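Local coordinates for protein carbohydrate deacetylase Agd3 (Neosartorya fumigata, PDB 6NWZ) that removes N-acetyl groups from the exopolysaccharide galactosaminogalactan, an activity required for Aspergillus fumigatus biofilm formation, and binds zinc, at residues A[47-52]-A[232-237]; A[600-605]-A[635-640]; A[653-658]-A[663-668]. All blocks are in the same frame, centred on the assembly; numbering follows the deposited sequence.

Interaction 1 of 3, residues A[47-52]-A[232-237]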
loop_
_atom_site.group_PDB
_atom_site.type_symbol
_atom_site.label_atom_id
_atom_site.label_comp_id
_atom_site.label_asym_id
_atom_site.label_seq_id
_atom_site.Cartn_x
_atom_site.Cartn_y
_atom_site.Cartn_z
ATOM N N TYR A 47 -0.304 10.522 0.577
ATOM C CA TYR A 47 0.491 11.313 -0.355
ATOM C C TYR A 47 1.689 11.953 0.328
ATOM O O TYR A 47 2.697 12.232 -0.331
ATOM C CB TYR A 47 -0.367 12.403 -0.994
ATOM C CG TYR A 47 -1.222 11.951 -2.152
ATOM C CD1 TYR A 47 -2.364 11.193 -1.941
ATOM C CD2 TYR A 47 -0.903 12.311 -3.454
ATOM C CE1 TYR A 47 -3.158 10.790 -2.998
ATOM C CE2 TYR A 47 -1.690 11.915 -4.519
ATOM C CZ TYR A 47 -2.817 11.153 -4.283
ATOM O OH TYR A 47 -3.608 10.754 -5.333
ATOM N N GLY A 48 1.603 12.189 1.635
ATOM C CA GLY A 48 2.609 12.963 2.334
ATOM C C GLY A 48 2.340 14.448 2.358
ATOM O O GLY A 48 3.263 15.227 2.628
ATOM N N ILE A 49 1.107 14.862 2.082
ATOM C CA ILE A 49 0.724 16.269 1.989
ATOM C C ILE A 49 0.525 16.838 3.387
ATOM O O ILE A 49 -0.292 16.310 4.156
ATOM C CB ILE A 49 -0.545 16.435 1.139
ATOM C CG1 ILE A 49 -0.230 16.137 -0.330
ATOM C CG2 ILE A 49 -1.134 17.827 1.322
ATOM C CD1 ILE A 49 -1.445 16.018 -1.210
ATOM N N PRO A 50 1.247 17.893 3.761
ATOM C CA PRO A 50 1.057 18.483 5.092
ATOM C C PRO A 50 -0.356 19.019 5.269
ATOM O O PRO A 50 -0.922 19.645 4.369
ATOM C CB PRO A 50 2.097 19.607 5.133
ATOM C CG PRO A 50 3.124 19.211 4.131
ATOM C CD PRO A 50 2.385 18.488 3.044
ATOM N N TYR A 51 -0.924 18.767 6.448
ATOM C CA TYR A 51 -2.298 19.157 6.733
ATOM C C TYR A 51 -2.431 19.532 8.201
ATOM O O TYR A 51 -1.617 19.140 9.041
ATOM C CB TYR A 51 -3.286 18.035 6.387
ATOM C CG TYR A 51 -3.066 16.765 7.180
ATOM C CD1 TYR A 51 -3.694 16.566 8.406
ATOM C CD2 TYR A 51 -2.232 15.763 6.704
ATOM C CE1 TYR A 51 -3.492 15.408 9.133
ATOM C CE2 TYR A 51 -2.027 14.601 7.423
ATOM C CZ TYR A 51 -2.658 14.429 8.635
ATOM O OH TYR A 51 -2.453 13.272 9.352
ATOM N N THR A 52 -3.485 20.290 8.501
ATOM C CA THR A 52 -3.839 20.664 9.864
ATOM C C THR A 52 -5.286 20.264 10.110
ATOM O O THR A 52 -6.153 20.515 9.267
ATOM C CB THR A 52 -3.658 22.169 10.099
ATOM O OG1 THR A 52 -2.303 22.539 9.818
ATOM C CG2 THR A 52 -3.980 22.529 11.535
ATOM N N ALA A 232 -9.488 12.128 -6.602
ATOM C CA ALA A 232 -10.056 13.221 -7.378
ATOM C C ALA A 232 -9.977 14.536 -6.611
ATOM O O ALA A 232 -9.461 15.534 -7.125
ATOM C CB ALA A 232 -11.498 12.895 -7.763
ATOM N N TRP A 233 -10.467 14.557 -5.366
ATOM C CA TRP A 233 -10.517 15.827 -4.650
ATOM C C TRP A 233 -9.147 16.259 -4.143
ATOM O O TRP A 233 -8.900 17.461 -4.012
ATOM C CB TRP A 233 -11.540 15.775 -3.503
ATOM C CG TRP A 233 -11.229 14.889 -2.320
ATOM C CD1 TRP A 233 -11.759 13.658 -2.063
ATOM C CD2 TRP A 233 -10.361 15.189 -1.213
ATOM N NE1 TRP A 233 -11.261 13.163 -0.880
ATOM C CE2 TRP A 233 -10.401 14.082 -0.339
ATOM C CE3 TRP A 233 -9.545 16.276 -0.883
ATOM C CZ2 TRP A 233 -9.659 14.032 0.842
ATOM C CZ3 TRP A 233 -8.805 16.224 0.290
ATOM C CH2 TRP A 233 -8.868 15.110 1.138
ATOM N N ILE A 234 -8.241 15.315 -3.880
ATOM C CA ILE A 234 -6.884 15.690 -3.486
ATOM C C ILE A 234 -6.154 16.350 -4.650
ATOM O O ILE A 234 -5.532 17.408 -4.495
ATOM C CB ILE A 234 -6.113 14.468 -2.959
ATOM C CG1 ILE A 234 -6.725 13.978 -1.646
ATOM C CG2 ILE A 234 -4.638 14.811 -2.778
ATOM C CD1 ILE A 234 -6.060 12.745 -1.092
ATOM N N THR A 235 -6.214 15.732 -5.835
ATOM C CA THR A 235 -5.548 16.303 -7.003
ATOM C C THR A 235 -6.153 17.648 -7.379
ATOM O O THR A 235 -5.435 18.575 -7.773
ATOM C CB THR A 235 -5.631 15.343 -8.189
ATOM O OG1 THR A 235 -5.181 14.040 -7.799
ATOM C CG2 THR A 235 -4.767 15.845 -9.332
ATOM N N TRP A 236 -7.478 17.770 -7.275
ATOM C CA TRP A 236 -8.130 19.033 -7.604
ATOM C C TRP A 236 -7.827 20.100 -6.560
ATOM O O TRP A 236 -7.575 21.260 -6.907
ATOM C CB TRP A 236 -9.639 18.822 -7.736
ATOM C CG TRP A 236 -10.397 20.071 -8.066
ATOM C CD1 TRP A 236 -10.589 20.608 -9.305
ATOM C CD2 TRP A 236 -11.073 20.940 -7.145
ATOM N NE1 TRP A 236 -11.337 21.757 -9.215
ATOM C CE2 TRP A 236 -11.646 21.983 -7.899
ATOM C CE3 TRP A 236 -11.245 20.938 -5.757
ATOM C CZ2 TRP A 236 -12.378 23.014 -7.314
ATOM C CZ3 TRP A 236 -11.975 21.963 -5.178
ATOM C CH2 TRP A 236 -12.531 22.986 -5.956
ATOM N N LEU A 237 -7.845 19.727 -5.276
ATOM C CA LEU A 237 -7.605 20.709 -4.222
ATOM C C LEU A 237 -6.203 21.292 -4.304
ATOM O O LEU A 237 -6.004 22.467 -3.985
ATOM C CB LEU A 237 -7.822 20.075 -2.849
ATOM C CG LEU A 237 -7.748 21.000 -1.640
ATOM C CD1 LEU A 237 -8.847 22.040 -1.728
ATOM C CD2 LEU A 237 -7.874 20.185 -0.368
HETATM O O HOH W 1 -3.106 12.070 -8.057
#

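Interaction 2 of 3, residues A[600-605]-A[635-640]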
loop_
_atom_site.group_PDB
_atom_site.type_symbol
_atom_site.label_atom_id
_atom_site.label_comp_id
_atom_site.label_asym_id
_atom_site.label_seq_id
_atom_site.Cartn_x
_atom_site.Cartn_y
_atom_site.Cartn_z
ATOM N N ASN A 600 12.668 2.660 1.494
ATOM C CA ASN A 600 11.664 3.707 1.314
ATOM C C ASN A 600 10.788 3.861 2.553
ATOM O O ASN A 600 10.362 4.973 2.883
ATOM C CB ASN A 600 10.803 3.416 0.086
ATOM C CG ASN A 600 11.611 3.360 -1.193
ATOM O OD1 ASN A 600 12.804 3.665 -1.202
ATOM N ND2 ASN A 600 10.959 2.976 -2.286
ATOM N N PHE A 601 10.493 2.756 3.246
ATOM C CA PHE A 601 9.754 2.852 4.500
ATOM C C PHE A 601 10.542 3.642 5.538
ATOM O O PHE A 601 9.964 4.409 6.319
ATOM C CB PHE A 601 9.421 1.458 5.030
ATOM C CG PHE A 601 8.040 0.988 4.680
ATOM C CD1 PHE A 601 6.927 1.567 5.266
ATOM C CD2 PHE A 601 7.855 -0.048 3.777
ATOM C CE1 PHE A 601 5.649 1.129 4.949
ATOM C CE2 PHE A 601 6.583 -0.493 3.457
ATOM C CZ PHE A 601 5.479 0.097 4.043
ATOM N N LEU A 602 11.865 3.469 5.561
ATOM C CA LEU A 602 12.691 4.234 6.488
ATOM C C LEU A 602 12.765 5.700 6.080
ATOM O O LEU A 602 12.634 6.593 6.925
ATOM C CB LEU A 602 14.090 3.630 6.566
ATOM C CG LEU A 602 14.989 4.199 7.661
ATOM C CD1 LEU A 602 14.455 3.845 9.041
ATOM C CD2 LEU A 602 16.396 3.680 7.484
ATOM N N ALA A 603 12.967 5.967 4.787
ATOM C CA ALA A 603 13.049 7.346 4.319
ATOM C C ALA A 603 11.728 8.078 4.518
ATOM O O ALA A 603 11.716 9.256 4.895
ATOM C CB ALA A 603 13.465 7.375 2.849
ATOM N N ARG A 604 10.605 7.402 4.263
ATOM C CA ARG A 604 9.305 8.003 4.541
ATOM C C ARG A 604 9.186 8.372 6.011
ATOM O O ARG A 604 8.752 9.478 6.357
ATOM C CB ARG A 604 8.182 7.047 4.142
ATOM C CG ARG A 604 6.811 7.445 4.677
ATOM C CD ARG A 604 6.345 8.753 4.062
ATOM N NE ARG A 604 5.318 9.410 4.864
ATOM C CZ ARG A 604 4.032 9.470 4.535
ATOM N NH1 ARG A 604 3.604 8.914 3.412
ATOM N NH2 ARG A 604 3.174 10.094 5.328
ATOM N N TYR A 605 9.584 7.457 6.895
ATOM C CA TYR A 605 9.492 7.724 8.324
ATOM C C TYR A 605 10.400 8.877 8.731
ATOM O O TYR A 605 10.037 9.689 9.590
ATOM C CB TYR A 605 9.835 6.459 9.111
ATOM C CG TYR A 605 10.065 6.700 10.583
ATOM C CD1 TYR A 605 9.000 6.785 11.470
ATOM C CD2 TYR A 605 11.352 6.844 11.089
ATOM C CE1 TYR A 605 9.211 7.009 12.818
ATOM C CE2 TYR A 605 11.571 7.067 12.435
ATOM C CZ TYR A 605 10.499 7.148 13.294
ATOM O OH TYR A 605 10.719 7.369 14.632
ATOM N N CYS A 635 17.110 18.457 6.204
ATOM C CA CYS A 635 16.479 17.166 6.426
ATOM C C CYS A 635 17.444 16.074 5.997
ATOM O O CYS A 635 18.130 16.210 4.981
ATOM C CB CYS A 635 15.160 17.039 5.658
ATOM S SG CYS A 635 14.193 15.588 6.134
ATOM N N SER A 636 17.493 14.998 6.788
ATOM C CA SER A 636 18.335 13.857 6.441
ATOM C C SER A 636 17.959 13.282 5.081
ATOM O O SER A 636 18.829 12.835 4.326
ATOM C CB SER A 636 18.225 12.783 7.526
ATOM O OG SER A 636 18.631 11.513 7.040
ATOM N N ARG A 637 16.675 13.296 4.750
ATOM C CA ARG A 637 16.144 12.724 3.525
ATOM C C ARG A 637 15.672 13.814 2.572
ATOM O O ARG A 637 15.341 14.927 2.997
ATOM C CB ARG A 637 14.973 11.786 3.843
ATOM C CG ARG A 637 15.330 10.638 4.763
ATOM C CD ARG A 637 16.108 9.576 4.020
ATOM N NE ARG A 637 16.366 8.410 4.855
ATOM C CZ ARG A 637 16.905 7.283 4.406
ATOM N NH1 ARG A 637 17.239 7.175 3.128
ATOM N NH2 ARG A 637 17.109 6.267 5.232
ATOM N N PRO A 638 15.629 13.532 1.272
ATOM C CA PRO A 638 15.067 14.506 0.333
ATOM C C PRO A 638 13.556 14.597 0.474
ATOM O O PRO A 638 12.880 13.633 0.843
ATOM C CB PRO A 638 15.469 13.953 -1.038
ATOM C CG PRO A 638 15.614 12.496 -0.816
ATOM C CD PRO A 638 16.158 12.345 0.578
ATOM N N ILE A 639 13.037 15.782 0.176
ATOM C CA ILE A 639 11.611 16.080 0.275
ATOM C C ILE A 639 11.001 15.930 -1.114
ATOM O O ILE A 639 11.451 16.610 -2.049
ATOM C CB ILE A 639 11.367 17.495 0.825
ATOM C CG1 ILE A 639 12.149 17.719 2.120
ATOM C CG2 ILE A 639 9.887 17.720 1.061
ATOM C CD1 ILE A 639 11.858 16.698 3.188
ATOM N N PRO A 640 9.996 15.077 -1.297
ATOM C CA PRO A 640 9.366 14.949 -2.615
ATOM C C PRO A 640 8.461 16.131 -2.922
ATOM O O PRO A 640 7.767 16.656 -2.046
ATOM C CB PRO A 640 8.557 13.653 -2.491
ATOM C CG PRO A 640 8.220 13.579 -1.039
ATOM C CD PRO A 640 9.399 14.166 -0.304
#

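Interaction 3 of 3, residues A[653-658]-A[663-668]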
loop_
_atom_site.group_PDB
_atom_site.type_symbol
_atom_site.label_atom_id
_atom_site.label_comp_id
_atom_site.label_asym_id
_atom_site.label_seq_id
_atom_site.Cartn_x
_atom_site.Cartn_y
_atom_site.Cartn_z
ATOM N N TYR A 653 18.560 17.771 -8.952
ATOM C CA TYR A 653 18.010 16.863 -7.957
ATOM C C TYR A 653 17.497 15.595 -8.635
ATOM O O TYR A 653 17.338 15.532 -9.856
ATOM C CB TYR A 653 16.886 17.540 -7.170
ATOM C CG TYR A 653 17.326 18.722 -6.335
ATOM C CD1 TYR A 653 17.946 18.536 -5.107
ATOM C CD2 TYR A 653 17.107 20.023 -6.767
ATOM C CE1 TYR A 653 18.344 19.612 -4.335
ATOM C CE2 TYR A 653 17.503 21.108 -6.001
ATOM C CZ TYR A 653 18.121 20.896 -4.786
ATOM O OH TYR A 653 18.519 21.967 -4.018
ATOM N N ALA A 654 17.231 14.574 -7.824
ATOM C CA ALA A 654 16.721 13.316 -8.354
ATOM C C ALA A 654 15.247 13.460 -8.717
ATOM O O ALA A 654 14.445 13.946 -7.916
ATOM C CB ALA A 654 16.912 12.195 -7.338
ATOM N N THR A 655 14.892 13.038 -9.926
ATOM C CA THR A 655 13.535 13.186 -10.429
ATOM C C THR A 655 12.927 11.819 -10.712
ATOM O O THR A 655 13.612 10.794 -10.735
ATOM C CB THR A 655 13.494 14.044 -11.700
ATOM O OG1 THR A 655 14.161 13.354 -12.764
ATOM C CG2 THR A 655 14.168 15.388 -11.459
ATOM N N GLU A 656 11.620 11.824 -10.949
ATOM C CA GLU A 656 10.870 10.584 -11.115
ATOM C C GLU A 656 9.597 10.917 -11.873
ATOM O O GLU A 656 8.837 11.791 -11.442
ATOM C CB GLU A 656 10.562 9.965 -9.751
ATOM C CG GLU A 656 10.171 8.499 -9.768
ATOM C CD GLU A 656 10.085 7.911 -8.366
ATOM O OE1 GLU A 656 10.380 8.636 -7.391
ATOM O OE2 GLU A 656 9.725 6.722 -8.237
ATOM N N GLN A 657 9.376 10.246 -13.005
ATOM C CA GLN A 657 8.186 10.481 -13.814
ATOM C C GLN A 657 7.880 9.282 -14.702
ATOM O O GLN A 657 8.050 9.349 -15.925
ATOM C CB GLN A 657 8.355 11.742 -14.664
ATOM C CG GLN A 657 7.049 12.271 -15.251
ATOM C CD GLN A 657 7.229 13.586 -15.984
ATOM O OE1 GLN A 657 8.327 14.143 -16.031
ATOM N NE2 GLN A 657 6.148 14.088 -16.564
ATOM N N LEU A 658 7.425 8.186 -14.100
ATOM C CA LEU A 658 7.130 6.969 -14.844
ATOM C C LEU A 658 5.752 7.047 -15.481
ATOM O O LEU A 658 4.804 7.564 -14.882
ATOM C CB LEU A 658 7.191 5.749 -13.925
ATOM C CG LEU A 658 8.477 5.523 -13.140
ATOM C CD1 LEU A 658 8.227 4.521 -12.030
ATOM C CD2 LEU A 658 9.579 5.037 -14.065
ATOM N N LEU A 663 5.526 14.840 -12.499
ATOM C CA LEU A 663 6.946 14.912 -12.183
ATOM C C LEU A 663 7.138 15.009 -10.675
ATOM O O LEU A 663 6.615 15.927 -10.035
ATOM C CB LEU A 663 7.586 16.110 -12.880
ATOM C CG LEU A 663 9.035 16.411 -12.502
ATOM C CD1 LEU A 663 9.925 15.195 -12.734
ATOM C CD2 LEU A 663 9.533 17.597 -13.298
ATOM N N THR A 664 7.892 14.068 -10.110
ATOM C CA THR A 664 8.266 14.091 -8.701
ATOM C C THR A 664 9.736 14.479 -8.600
ATOM O O THR A 664 10.593 13.836 -9.217
ATOM C CB THR A 664 8.021 12.733 -8.036
ATOM O OG1 THR A 664 6.660 12.333 -8.234
ATOM C CG2 THR A 664 8.313 12.805 -6.543
ATOM N N VAL A 665 10.025 15.525 -7.832
ATOM C CA VAL A 665 11.385 16.015 -7.632
ATOM C C VAL A 665 11.746 15.801 -6.167
ATOM O O VAL A 665 11.052 16.298 -5.269
ATOM C CB VAL A 665 11.522 17.493 -8.031
ATOM C CG1 VAL A 665 12.925 18.002 -7.742
ATOM C CG2 VAL A 665 11.184 17.679 -9.501
ATOM N N TRP A 666 12.822 15.050 -5.924
ATOM C CA TRP A 666 13.311 14.789 -4.570
ATOM C C TRP A 666 14.299 15.892 -4.208
ATOM O O TRP A 666 15.459 15.869 -4.624
ATOM C CB TRP A 666 13.936 13.399 -4.477
ATOM C CG TRP A 666 12.924 12.308 -4.694
ATOM C CD1 TRP A 666 12.639 11.676 -5.870
ATOM C CD2 TRP A 666 12.037 11.751 -3.714
ATOM N NE1 TRP A 666 11.637 10.750 -5.681
ATOM C CE2 TRP A 666 11.251 10.778 -4.366
ATOM C CE3 TRP A 666 11.833 11.977 -2.349
ATOM C CZ2 TRP A 666 10.280 10.031 -3.699
ATOM C CZ3 TRP A 666 10.867 11.232 -1.688
ATOM C CH2 TRP A 666 10.103 10.273 -2.363
ATOM N N VAL A 667 13.829 16.863 -3.428
ATOM C CA VAL A 667 14.596 18.066 -3.122
ATOM C C VAL A 667 15.379 17.850 -1.834
ATOM O O VAL A 667 14.792 17.676 -0.761
ATOM C CB VAL A 667 13.677 19.289 -3.005
ATOM C CG1 VAL A 667 14.506 20.559 -2.896
ATOM C CG2 VAL A 667 12.736 19.349 -4.193
ATOM N N GLN A 668 16.705 17.880 -1.939
ATOM C CA GLN A 668 17.587 17.695 -0.792
ATOM C C GLN A 668 17.850 19.052 -0.145
ATOM O O GLN A 668 18.561 19.890 -0.709
ATOM C CB GLN A 668 18.892 17.028 -1.220
ATOM C CG GLN A 668 19.778 16.599 -0.059
ATOM C CD GLN A 668 19.083 15.624 0.872
ATOM O OE1 GLN A 668 18.724 14.514 0.475
ATOM N NE2 GLN A 668 18.883 16.037 2.118
#

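Interaction 1 of 3, residues A[47-52]-A[232-237]
The ring of Tyr47 receives the CG2 methyl of Ile234 squarely over one face. This CH-pi contact puts Ile234 CG2 4.2 Å from the Tyr47 ring centroid and only 6° off the normal, while the second branch of the same isoleucine brings CD1 to 4.0 Å from Tyr47 CE1. At the phenolic edge a water lies in the ring plane, 3.1 Å from Tyr47 OH; it donates a hydrogen bond to Thr235 OG1 at 2.9 Å, bridging two hydroxyls that do not bond directly. Tyr47 OH is also hydrogen-bonded to His231 ND1 and Thr235 OG1 to His231 O, so both buried hydroxyls keep a protein partner beside the water. Ile49 completes the apolar part: its chain is extended at chi2 (169°), which carries CD1 out to 3.8 Å from Ile234 CG2, and this CG2 methyl touches both the ring and Ile49. Gly48 is the C-prime residue of a Schellman motif that ends helix 34-47 and turns the chain toward strand 51-55. The contact sets the helix 34-47 terminus against helix 224-237 within the CBM87 region, with Ile27 of strand 22-31 touching Ile49 and Leu237, and Val117 of strand 115-119 packing against Trp233.

Interaction 2 of 3, residues A[600-605]-A[635-640]
Arg637 lies with its side chain along the surface of helix 594-607, and the close packing is concentrated at Ala603. The methyl of Ala603 sits 3.4 Å above one face of the guanidinium, displaced toward its rim, and Ala603 CB also meets Arg637 CD at 3.6 Å. The helix backbone is just as near, with Ala603 CA 3.5 Å from Arg637 NE, and the flat cation therefore lies against both the methyl and the CA of this residue. The arginine chain bends at chi2 (-76°) and is extended thereafter, which carries its planar end across the helix surface to Leu602.

Toward Leu602 the contact thins out. The leucine side chain crosses the arginine at about a right angle, and its CD2 comes to 3.5 Å from Arg637 NH2 at the edge of the guanidinium, near its plane. All three touching residues are partly exposed, and the whole contact buries 154 Å² with no hydrogen bond between the two segments. It sets helix 594-607, in the deacetylase range, against the approach to strand 639-643 in the C-terminal range, where a disulfide from Cys635 to Cys610 adds a covalent link.

The polar tip of Arg637 is held by helix residues flanking 600-605: NE bonds to Gln606 OE1 and NH1 forms a salt bridge with Glu599 OE2. Apolar groups support one face and part of the edge of the cation while its N-H groups find polar partners on the same helix, an arrangement consistent with a stabilised positive charge at a partly solvated surface.

Interaction 3 of 3, residues A[653-658]-A[663-668]
Backbone hydrogen bonds join residues 653-658 to 663-668 in antiparallel fashion. Trp666 N donates to Ala654 O at 2.8 Å and Thr664 N to Glu656 O at the same 2.8 Å, both nearly straight, at 170°. The return bond from Glu656 N to Thr664 O is weak and bent; beside it Thr655 CA makes a CA-H...O contact with the same Thr664 oxygen.

One side-chain hydrogen bond reinforces this ladder. Trp666 NE1 donates to Glu656 OE1 over 3.0 Å, with the carboxylate oxygen at the edge of the indole and in its plane. Glu656 reaches it with an extended chain whose CG is anti to the backbone N (chi1 -162°), and its carboxylate plane is turned 32° from the ring. Its other oxygen, OE2, forms a salt bridge with Arg247, so both carboxylate oxygens have a partner.

Strands 654-656 and 663-667 are a beta hairpin in the C-terminal domain; the second strand is central in a three-stranded antiparallel sheet, bonded on its other edge to strand 639-643.

Among the carbon contacts, Thr655 and Val665 face each other as a non-hydrogen-bonded pair, and Thr655 CB lies 3.9 Å from Leu663 CD1. Tyr653 CB rests on Val665 CG1.

Aromatic contacts involve two rings. Val667 CG1 makes a CH-pi contact over one face of Tyr653, 4.2 Å from the ring centroid. On the face shared with Glu656, Thr664 CG2 sits 3.9 Å above the plane of the Trp666 ring, offset toward its rim, and His245 meets the indole in a T-shaped (edge-to-face) stack.

Overall arrangement
The three contacts come one after another along the chain, without interleaving. Interactions 2 and 3 are the closest pair, with centres about 13 Å apart. They share the antiparallel sheet in which strands 639-643 and 663-667 are neighbours, Ile639 N lying 2.7 Å from Val667 O, and Pro640 packs on Trp666. The centre of interaction 1 is about 19 Å from that of interaction 2 and about 18 Å from that of interaction 3; it meets interaction 2 where Gly48 CA approaches Arg604 NH2, at 4.2 Å. The contacts lie where the CBM87 region, the last helix of the deacetylase range and the C-terminal sheet adjoin, away from the zinc sites.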